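Side-chain contact in pullulanase (Bacillus acidopullulyticus, PDB 2WAN), which hydrolyses the alpha-1,6-glucosidic linkages of pullulan and probably the branch points of starch polysaccharides: residues K758-E761 with L762-V766. Numbering follows the deposited sequence.
Sequences KMDE and LAHAV
Lys-758 O accepts the amide of Leu-762 at 2.9 Å from N to O, an i-to-i+4 bond, and the same oxygen has a second partner in a bound glycerol. CB of Leu-762 packs 3.4 Å from Lys-758 O. One residue on, Met-759 O takes Ala-763 N at 3.0 Å. The contact centres on Asp-760 and His-764, one helical turn apart. His-764 N donates to Asp-760 O with an N-H...O angle of 170°, and this oxygen also lies at the edge of the imidazole, in its plane, 3.1 Å from His-764 CD2. Because CG of Asp-760 stands anti to its amide nitrogen (chi1 -174°), OD1 of Asp-760 comes 3.2 Å from His-764 CD2, reaching from outside the ring plane the carbon that the carbonyl oxygen meets in plane, with carboxylate and ring planes 18° apart. All this lies on helix 753-769, which leads into 773-777, the last strand of the parallel eight-stranded barrel of the alpha-amylase family. Helices 740-747 and 811-826 border the pair: Leu-740 touches both residues, and the ring of Phe-817 meets the imidazole. Replacing His-764 with an alanine would probably leave a gap beside Phe-817 and free the Asp-760 carboxylate to turn. Glu-761, its chain extended beyond CG, touches Val-813 and Tyr-816 of helix 811-826, while its carbonyl O accepts Ala-765 N at 2.8 Å and lies 3.4 Å from the Ala-765 CB.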
ATOM      1  N   LYS A 758       6.568   9.439  31.536  1.00  9.87           N
ATOM      2  CA  LYS A 758       6.811  10.751  30.933  1.00  9.58           C
ATOM      3  C   LYS A 758       7.336  10.670  29.497  1.00 11.28           C
ATOM      4  O   LYS A 758       6.894  11.442  28.641  1.00 10.35           O
ATOM      5  CB  LYS A 758       7.779  11.580  31.797  1.00 10.04           C
ATOM      6  CG  LYS A 758       7.193  11.958  33.154  1.00 11.46           C
ATOM      7  CD  LYS A 758       8.214  12.776  33.945  1.00 15.03           C
ATOM      8  CE  LYS A 758       7.640  13.235  35.275  1.00 22.60           C
ATOM      9  NZ  LYS A 758       8.697  13.940  36.050  1.00 22.98           N
ATOM     10  N   MET A 759       8.259   9.740  29.232  1.00 10.52           N
ATOM     11  CA  MET A 759       8.810   9.546  27.884  1.00 11.01           C
ATOM     12  C   MET A 759       7.739   9.105  26.876  1.00  9.71           C
ATOM     13  O   MET A 759       7.700   9.611  25.756  1.00 10.73           O
ATOM     14  CB  MET A 759       9.952   8.536  27.898  1.00 12.42           C
ATOM     15  CG  MET A 759      11.156   8.993  28.706  1.00 11.73           C
ATOM     16  SD  MET A 759      12.349   7.612  28.795  1.00 13.18           S
ATOM     17  CE  MET A 759      13.407   8.203  30.153  1.00 11.22           C
ATOM     18  N   ASP A 760       6.882   8.186  27.311  1.00  9.29           N
ATOM     19  CA  ASP A 760       5.777   7.674  26.492  1.00 10.09           C
ATOM     20  C   ASP A 760       4.835   8.845  26.147  1.00  9.96           C
ATOM     21  O   ASP A 760       4.498   9.073  24.973  1.00  9.89           O
ATOM     22  CB  ASP A 760       5.041   6.571  27.293  1.00  8.60           C
ATOM     23  CG  ASP A 760       3.957   5.852  26.475  1.00 12.05           C
ATOM     24  OD1 ASP A 760       3.112   6.522  25.842  1.00 12.44           O
ATOM     25  OD2 ASP A 760       3.960   4.597  26.483  1.00 13.91           O
ATOM     26  N   GLU A 761       4.434   9.599  27.165  1.00  9.57           N
ATOM     27  CA  GLU A 761       3.594  10.776  26.965  1.00 10.47           C
ATOM     28  C   GLU A 761       4.232  11.801  26.037  1.00  9.15           C
ATOM     29  O   GLU A 761       3.548  12.368  25.187  1.00 10.65           O
ATOM     30  CB  GLU A 761       3.246  11.420  28.300  1.00  9.68           C
ATOM     31  CG  GLU A 761       2.225  10.574  29.103  1.00  9.47           C
ATOM     32  CD  GLU A 761       1.992  11.050  30.523  1.00 11.14           C
ATOM     33  OE1 GLU A 761       2.918  11.634  31.132  1.00 14.28           O
ATOM     34  OE2 GLU A 761       0.870  10.813  31.048  1.00 12.09           O
ATOM     35  N   LEU A 762       5.532  12.052  26.212  1.00  9.30           N
ATOM     36  CA  LEU A 762       6.257  12.994  25.336  1.00  8.99           C
ATOM     37  C   LEU A 762       6.275  12.584  23.863  1.00  8.80           C
ATOM     38  O   LEU A 762       6.036  13.422  22.992  1.00  9.66           O
ATOM     39  CB  LEU A 762       7.692  13.220  25.837  1.00  9.29           C
ATOM     40  CG  LEU A 762       8.569  14.156  24.989  1.00 10.35           C
ATOM     41  CD1 LEU A 762       7.953  15.535  24.797  1.00 15.16           C
ATOM     42  CD2 LEU A 762       9.916  14.311  25.708  1.00 15.51           C
ATOM     43  N   ALA A 763       6.527  11.307  23.586  1.00  9.24           N
ATOM     44  CA  ALA A 763       6.532  10.821  22.209  1.00  9.62           C
ATOM     45  C   ALA A 763       5.174  11.080  21.554  1.00 10.18           C
ATOM     46  O   ALA A 763       5.103  11.595  20.425  1.00  8.92           O
ATOM     47  CB  ALA A 763       6.862   9.347  22.178  1.00  9.06           C
ATOM     48  N   HIS A 764       4.110  10.748  22.276  1.00  7.76           N
ATOM     49  CA  HIS A 764       2.759  11.004  21.749  1.00  8.52           C
ATOM     50  C   HIS A 764       2.441  12.512  21.684  1.00 10.38           C
ATOM     51  O   HIS A 764       1.748  12.938  20.763  1.00  9.08           O
ATOM     52  CB  HIS A 764       1.683  10.201  22.518  1.00  8.54           C
ATOM     53  CG  HIS A 764       1.790   8.716  22.309  1.00 10.50           C
ATOM     54  ND1 HIS A 764       1.136   8.042  21.296  1.00 14.40           N
ATOM     55  CD2 HIS A 764       2.490   7.778  22.990  1.00  7.03           C
ATOM     56  CE1 HIS A 764       1.431   6.752  21.361  1.00  7.80           C
ATOM     57  NE2 HIS A 764       2.255   6.569  22.380  1.00 15.67           N
ATOM     58  N   ALA A 765       2.976  13.317  22.608  1.00 10.38           N
ATOM     59  CA  ALA A 765       2.749  14.773  22.564  1.00  9.89           C
ATOM     60  C   ALA A 765       3.289  15.372  21.263  1.00  9.75           C
ATOM     61  O   ALA A 765       2.654  16.233  20.667  1.00 10.81           O
ATOM     62  CB  ALA A 765       3.378  15.479  23.771  1.00 11.06           C
ATOM     63  N   VAL A 766       4.461  14.903  20.826  1.00  8.71           N
ATOM     64  CA  VAL A 766       5.008  15.322  19.539  1.00  9.42           C
ATOM     65  C   VAL A 766       4.033  14.960  18.412  1.00 10.09           C
ATOM     66  O   VAL A 766       3.727  15.795  17.559  1.00 10.37           O
ATOM     67  CB  VAL A 766       6.424  14.731  19.264  1.00  9.62           C
ATOM     68  CG1 VAL A 766       6.940  15.175  17.889  1.00 11.08           C
ATOM     69  CG2 VAL A 766       7.416  15.178  20.354  1.00  8.25           C
TER